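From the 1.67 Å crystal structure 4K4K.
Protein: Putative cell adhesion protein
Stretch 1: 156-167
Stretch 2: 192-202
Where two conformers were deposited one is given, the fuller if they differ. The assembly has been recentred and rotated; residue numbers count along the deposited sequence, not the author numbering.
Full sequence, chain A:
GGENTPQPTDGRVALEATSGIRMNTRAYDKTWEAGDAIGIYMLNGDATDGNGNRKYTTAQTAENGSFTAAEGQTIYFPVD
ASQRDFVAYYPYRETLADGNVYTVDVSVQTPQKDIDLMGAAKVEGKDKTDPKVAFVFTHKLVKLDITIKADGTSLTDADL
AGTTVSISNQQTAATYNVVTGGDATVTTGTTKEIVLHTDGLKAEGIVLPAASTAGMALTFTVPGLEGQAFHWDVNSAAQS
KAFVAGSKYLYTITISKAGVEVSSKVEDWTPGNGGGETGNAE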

ATOM      1  N   THR A 156      21.042  14.353  22.311  1.00 36.12           N
ATOM      2  CA  THR A 156      19.979  15.316  22.035  1.00 36.12           C
ATOM      3  C   THR A 156      19.468  15.032  20.638  1.00 38.40           C
ATOM      4  O   THR A 156      20.148  14.359  19.851  1.00 36.35           O
ATOM      5  N   ASP A 157      18.260  15.501  20.324  1.00 36.38           N
ATOM      6  CA  ASP A 157      17.695  15.273  18.992  1.00 36.62           C
ATOM      7  C   ASP A 157      18.638  15.779  17.889  1.00 42.86           C
ATOM      8  O   ASP A 157      18.763  15.122  16.852  1.00 41.99           O
ATOM      9  N   ALA A 158      19.349  16.894  18.152  1.00 41.87           N
ATOM     10  CA  ALA A 158      20.338  17.493  17.253  1.00 42.76           C
ATOM     11  C   ALA A 158      21.460  16.502  16.917  1.00 47.26           C
ATOM     12  O   ALA A 158      21.883  16.440  15.763  1.00 47.91           O
ATOM     13  N   ASP A 159      21.914  15.704  17.904  1.00 42.09           N
ATOM     14  CA  ASP A 159      22.959  14.701  17.694  1.00 41.66           C
ATOM     15  C   ASP A 159      22.528  13.599  16.723  1.00 43.18           C
ATOM     16  O   ASP A 159      23.392  12.915  16.181  1.00 43.73           O
ATOM     17  N   LEU A 160      21.206  13.403  16.530  1.00 37.78           N
ATOM     18  CA  LEU A 160      20.659  12.365  15.655  1.00 35.15           C
ATOM     19  C   LEU A 160      20.345  12.887  14.253  1.00 40.12           C
ATOM     20  O   LEU A 160      19.793  12.145  13.439  1.00 36.55           O
ATOM     21  N   ALA A 161      20.731  14.148  13.953  1.00 40.98           N
ATOM     22  CA  ALA A 161      20.513  14.709  12.620  1.00 41.97           C
ATOM     23  C   ALA A 161      21.242  13.852  11.589  1.00 44.36           C
ATOM     24  O   ALA A 161      22.430  13.532  11.763  1.00 44.23           O
ATOM     25  N   GLY A 162      20.506  13.440  10.574  1.00 39.96           N
ATOM     26  CA  GLY A 162      21.032  12.626   9.486  1.00 39.21           C
ATOM     27  C   GLY A 162      20.968  11.127   9.696  1.00 41.39           C
ATOM     28  O   GLY A 162      21.469  10.381   8.846  1.00 40.04           O
ATOM     29  N   THR A 163      20.338  10.658  10.821  1.00 36.69           N
ATOM     30  CA  THR A 163      20.225   9.221  11.090  1.00 34.86           C
ATOM     31  C   THR A 163      19.521   8.511   9.931  1.00 36.40           C
ATOM     32  O   THR A 163      18.463   8.957   9.481  1.00 35.88           O
ATOM     33  N   THR A 164      20.100   7.402   9.454  1.00 30.69           N
ATOM     34  CA  THR A 164      19.475   6.594   8.395  1.00 30.48           C
ATOM     35  C   THR A 164      18.909   5.330   9.036  1.00 31.84           C
ATOM     36  O   THR A 164      19.380   4.903  10.091  1.00 30.91           O
ATOM     37  N   VAL A 165      17.886   4.749   8.408  1.00 28.94           N
ATOM     38  CA  VAL A 165      17.208   3.567   8.931  1.00 27.45           C
ATOM     39  C   VAL A 165      17.069   2.546   7.820  1.00 28.96           C
ATOM     40  O   VAL A 165      16.620   2.895   6.724  1.00 27.87           O
ATOM     41  N   SER A 166      17.374   1.286   8.120  1.00 25.50           N
ATOM     42  CA  SER A 166      17.147   0.192   7.180  1.00 24.79           C
ATOM     43  C   SER A 166      16.592  -1.011   7.937  1.00 27.42           C
ATOM     44  O   SER A 166      16.708  -1.073   9.164  1.00 28.10           O
ATOM     45  N   ILE A 167      15.955  -1.940   7.222  1.00 22.16           N
ATOM     46  CA  ILE A 167      15.421  -3.175   7.808  1.00 21.08           C
ATOM     47  C   ILE A 167      16.049  -4.342   7.049  1.00 27.31           C
ATOM     48  O   ILE A 167      16.145  -4.300   5.819  1.00 26.00           O
ATOM     49  N   LYS A 192      16.919  -9.244   1.285  1.00 33.95           N
ATOM     50  CA  LYS A 192      17.582  -7.965   1.001  0.50 32.60           C
ATOM     51  C   LYS A 192      17.433  -6.990   2.165  1.00 33.78           C
ATOM     52  O   LYS A 192      16.476  -7.092   2.939  1.00 30.60           O
ATOM     53  N   GLU A 193      18.369  -6.033   2.279  1.00 30.69           N
ATOM     54  CA  GLU A 193      18.284  -4.964   3.250  1.00 29.76           C
ATOM     55  C   GLU A 193      17.478  -3.861   2.570  1.00 35.15           C
ATOM     56  O   GLU A 193      17.793  -3.503   1.431  1.00 38.91           O
ATOM     57  N   ILE A 194      16.440  -3.347   3.220  1.00 27.77           N
ATOM     58  CA  ILE A 194      15.664  -2.267   2.608  1.00 25.11           C
ATOM     59  C   ILE A 194      15.952  -0.974   3.351  1.00 27.47           C
ATOM     60  O   ILE A 194      15.719  -0.886   4.560  1.00 25.59           O
ATOM     61  N   VAL A 195      16.431   0.044   2.617  1.00 24.83           N
ATOM     62  CA  VAL A 195      16.704   1.346   3.204  1.00 25.15           C
ATOM     63  C   VAL A 195      15.368   2.078   3.258  1.00 30.02           C
ATOM     64  O   VAL A 195      14.712   2.233   2.227  1.00 29.04           O
ATOM     65  N   LEU A 196      14.952   2.485   4.462  1.00 27.12           N
ATOM     66  CA  LEU A 196      13.693   3.208   4.657  0.50 28.07           C
ATOM     67  C   LEU A 196      13.895   4.679   4.293  1.00 35.13           C
ATOM     68  O   LEU A 196      15.020   5.170   4.384  1.00 39.30           O
ATOM     69  N   HIS A 197      12.834   5.376   3.866  1.00 33.59           N
ATOM     70  CA  HIS A 197      12.851   6.791   3.493  0.50 34.31           C
ATOM     71  C   HIS A 197      12.819   7.647   4.787  1.00 36.69           C
ATOM     72  O   HIS A 197      11.868   7.501   5.547  1.00 33.59           O
ATOM     73  N   THR A 198      13.804   8.529   5.005  1.00 33.58           N
ATOM     74  CA  THR A 198      13.838   9.412   6.172  1.00 34.35           C
ATOM     75  C   THR A 198      13.571  10.864   5.816  1.00 40.31           C
ATOM     76  O   THR A 198      14.033  11.351   4.781  1.00 41.07           O
ATOM     77  N   ASP A 199      12.882  11.566   6.722  1.00 36.63           N
ATOM     78  CA  ASP A 199      12.557  12.980   6.632  1.00 36.89           C
ATOM     79  C   ASP A 199      12.699  13.509   8.031  1.00 38.17           C
ATOM     80  O   ASP A 199      11.767  13.418   8.838  1.00 37.33           O
ATOM     81  N   GLY A 200      13.904  13.970   8.335  1.00 35.74           N
ATOM     82  CA  GLY A 200      14.266  14.427   9.667  1.00 36.70           C
ATOM     83  C   GLY A 200      14.340  13.220  10.578  1.00 40.63           C
ATOM     84  O   GLY A 200      14.949  12.207  10.220  1.00 40.77           O
ATOM     85  N   LEU A 201      13.633  13.272  11.707  1.00 35.58           N
ATOM     86  CA  LEU A 201      13.671  12.146  12.629  1.00 34.39           C
ATOM     87  C   LEU A 201      12.481  11.182  12.433  1.00 35.83           C
ATOM     88  O   LEU A 201      12.132  10.423  13.335  1.00 33.76           O
ATOM     89  N   LYS A 202      11.937  11.140  11.214  1.00 32.49           N
ATOM     90  CA  LYS A 202      10.864  10.228  10.845  1.00 31.38           C
ATOM     91  C   LYS A 202      11.337   9.351   9.706  1.00 32.51           C
ATOM     92  O   LYS A 202      12.036   9.833   8.815  1.00 33.83           O
TER

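Lys192 barely meets stretch 1; its NZ is hydrogen-bonded elsewhere in the structure. Glu193 leaves the backbone sideways, with chi1 t and chi2 p, but its end comes nearer to stretch 1. There Ser166 OG, on a p rotamer, donates a hydrogen bond to Glu193 OE2 at 2.6 Å. Ile194 (m, t) pairs with Ile167 (t, t) across the antiparallel strands. Ile194 N to Ile167 O is 2.8 Å and Ile167 N to Ile194 O is 2.9 Å. Both side chains lie on the same sheet face, so Ile167 CG2 packs 4.0 Å from Ile194 CB. Val195 (t) shares the other face with Ser166; Val195 CG2 lies 4.2 Å from Ser166 CB. Leu196 (m, p) points toward stretch 1. Leu196 CD1 sits 3.8 Å from Ile167 CG2 and 4.3 Å from Val165 CG1. Leu196 N also donates to Val165 O at 2.8 Å. Water 2 bridges the two stretches, accepting from Val165 N and donating to Leu196 O. His197 points away. Thr198 (p) points toward stretch 1, its CG2 3.7 Å from Thr163 O and 4.1 Å from Val165 CG2. At Gly200, water 1 donates to both Gly200 O and Thr163 O. Leu201 (m, t) starts sideways but its end reaches in: CD2 lies 3.9 Å from Leu160 CB, and CD1 lies 3.8 Å from Asp157 CG. Lys202 points away.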

ATOM      1  CB  THR A 156      20.460  16.778  22.205  1.00 43.99           C
ATOM      2  OG1 THR A 156      21.235  17.153  21.068  1.00 44.48           O
ATOM      3  CG2 THR A 156      21.253  17.003  23.483  1.00 41.20           C
ATOM      4  CB  ASP A 157      16.308  15.910  18.870  1.00 39.39           C
ATOM      5  CG  ASP A 157      15.185  15.072  19.454  1.00 46.61           C
ATOM      6  OD1 ASP A 157      15.479  14.014  20.064  1.00 47.25           O
ATOM      7  OD2 ASP A 157      14.012  15.476  19.312  1.00 50.28           O
ATOM      8  CB  ALA A 158      20.931  18.753  17.878  1.00 44.74           C
ATOM      9  CB  ASP A 159      23.368  14.047  19.019  1.00 44.12           C
ATOM     10  CG  ASP A 159      23.915  15.006  20.040  1.00 50.96           C
ATOM     11  OD1 ASP A 159      24.723  15.893  19.657  1.00 55.38           O
ATOM     12  OD2 ASP A 159      23.583  14.850  21.227  1.00 51.27           O
ATOM     13  CB  LEU A 160      19.401  11.729  16.271  1.00 33.86           C
ATOM     14  CG  LEU A 160      19.556  11.205  17.712  1.00 37.10           C
ATOM     15  CD1 LEU A 160      18.252  10.655  18.224  1.00 37.21           C
ATOM     16  CD2 LEU A 160      20.653  10.148  17.801  1.00 38.29           C
ATOM     17  CB  ALA A 161      21.008  16.150  12.563  1.00 44.14           C
ATOM     18  CB  THR A 163      19.503   8.954  12.438  1.00 36.09           C
ATOM     19  OG1 THR A 163      20.289   9.496  13.491  1.00 35.48           O
ATOM     20  CG2 THR A 163      19.253   7.465  12.698  1.00 32.49           C
ATOM     21  CB  THR A 164      20.450   6.274   7.259  1.00 43.80           C
ATOM     22  OG1 THR A 164      21.534   5.515   7.790  1.00 49.14           O
ATOM     23  CG2 THR A 164      20.955   7.512   6.547  1.00 43.58           C
ATOM     24  CB  VAL A 165      15.800   3.925   9.534  1.00 31.81           C
ATOM     25  CG1 VAL A 165      15.166   2.723  10.256  1.00 31.27           C
ATOM     26  CG2 VAL A 165      15.876   5.128  10.465  1.00 32.60           C
ATOM     27  CB  SER A 166      18.432  -0.154   6.428  1.00 29.71           C
ATOM     28  OG  SER A 166      19.377  -0.738   7.306  1.00 32.36           O
ATOM     29  CB  ILE A 167      13.865  -3.219   7.844  1.00 22.49           C
ATOM     30  CG1 ILE A 167      13.351  -4.452   8.631  1.00 22.72           C
ATOM     31  CG2 ILE A 167      13.215  -3.080   6.442  1.00 21.87           C
ATOM     32  CD1 ILE A 167      11.785  -4.488   8.894  1.00 23.98           C
ATOM     33  CB  LYS A 192      16.937  -7.354  -0.276  0.50 34.17           C
ATOM     34  CG  LYS A 192      17.643  -6.127  -0.875  0.50 44.48           C
ATOM     35  CD  LYS A 192      16.771  -5.351  -1.877  0.50 46.22           C
ATOM     36  CE  LYS A 192      16.013  -4.199  -1.243  0.50 39.40           C
ATOM     37  NZ  LYS A 192      16.465  -2.864  -1.727  0.50 36.85           N
ATOM     38  CB  GLU A 193      19.691  -4.466   3.646  1.00 31.49           C
ATOM     39  CG  GLU A 193      19.663  -3.443   4.768  1.00 38.78           C
ATOM     40  CD  GLU A 193      19.745  -4.052   6.154  1.00 52.43           C
ATOM     41  OE1 GLU A 193      20.142  -5.235   6.264  1.00 54.26           O
ATOM     42  OE2 GLU A 193      19.453  -3.331   7.135  1.00 40.07           O
ATOM     43  CB  ILE A 194      14.150  -2.562   2.564  1.00 25.87           C
ATOM     44  CG1 ILE A 194      13.821  -3.786   1.664  1.00 26.76           C
ATOM     45  CG2 ILE A 194      13.361  -1.300   2.135  1.00 25.62           C
ATOM     46  CD1 ILE A 194      12.306  -4.154   1.577  1.00 27.91           C
ATOM     47  CB  VAL A 195      17.790   2.114   2.412  1.00 30.36           C
ATOM     48  CG1 VAL A 195      17.861   3.580   2.855  1.00 31.05           C
ATOM     49  CG2 VAL A 195      19.158   1.430   2.562  1.00 31.24           C
ATOM     50  CB  LEU A 196      13.207   3.060   6.113  0.50 28.08           C
ATOM     51  CG  LEU A 196      12.447   1.771   6.421  0.50 33.28           C
ATOM     52  CD1 LEU A 196      13.376   0.666   6.869  0.50 34.33           C
ATOM     53  CD2 LEU A 196      11.416   2.004   7.495  0.50 36.42           C
ATOM     54  CB  HIS A 197      11.627   7.031   2.560  0.50 35.20           C
ATOM     55  CG  HIS A 197      11.162   8.446   2.374  0.50 39.46           C
ATOM     56  ND1 HIS A 197       9.857   8.816   2.665  0.50 41.37           N
ATOM     57  CD2 HIS A 197      11.804   9.510   1.838  0.50 42.19           C
ATOM     58  CE1 HIS A 197       9.769  10.100   2.358  0.50 41.53           C
ATOM     59  NE2 HIS A 197      10.911  10.561   1.850  0.50 42.32           N
ATOM     60  CB  THR A 198      15.174   9.347   6.926  1.00 48.53           C
ATOM     61  OG1 THR A 198      16.243   9.610   6.017  1.00 58.52           O
ATOM     62  CG2 THR A 198      15.390   8.044   7.651  1.00 43.72           C
ATOM     63  CB  ASP A 199      11.144  13.186   6.050  1.00 38.87           C
ATOM     64  CG  ASP A 199      10.739  14.633   5.779  1.00 55.02           C
ATOM     65  OD1 ASP A 199      11.575  15.543   5.991  1.00 55.51           O
ATOM     66  OD2 ASP A 199       9.593  14.851   5.330  1.00 64.18           O
ATOM     67  CB  LEU A 201      13.791  12.640  14.071  1.00 35.70           C
ATOM     68  CG  LEU A 201      15.105  13.407  14.379  1.00 41.13           C
ATOM     69  CD1 LEU A 201      15.140  13.876  15.804  1.00 42.68           C
ATOM     70  CD2 LEU A 201      16.363  12.573  14.032  1.00 41.64           C
ATOM     71  CB  LYS A 202       9.592  11.001  10.447  1.00 35.40           C
ATOM     72  CG  LYS A 202       8.879  11.642  11.636  1.00 58.21           C
ATOM     73  CD  LYS A 202       7.896  12.711  11.186  1.00 74.93           C
ATOM     74  CE  LYS A 202       7.394  13.541  12.346  1.00 92.11           C
ATOM     75  NZ  LYS A 202       6.425  14.582  11.908  1.00102.27           N
TER
HETATM   76  O   HOH W   1      17.436  11.475   9.358  1.00 48.04           O
HETATM   77  O   HOH W   2      17.026   5.970   6.038  1.00 28.14           O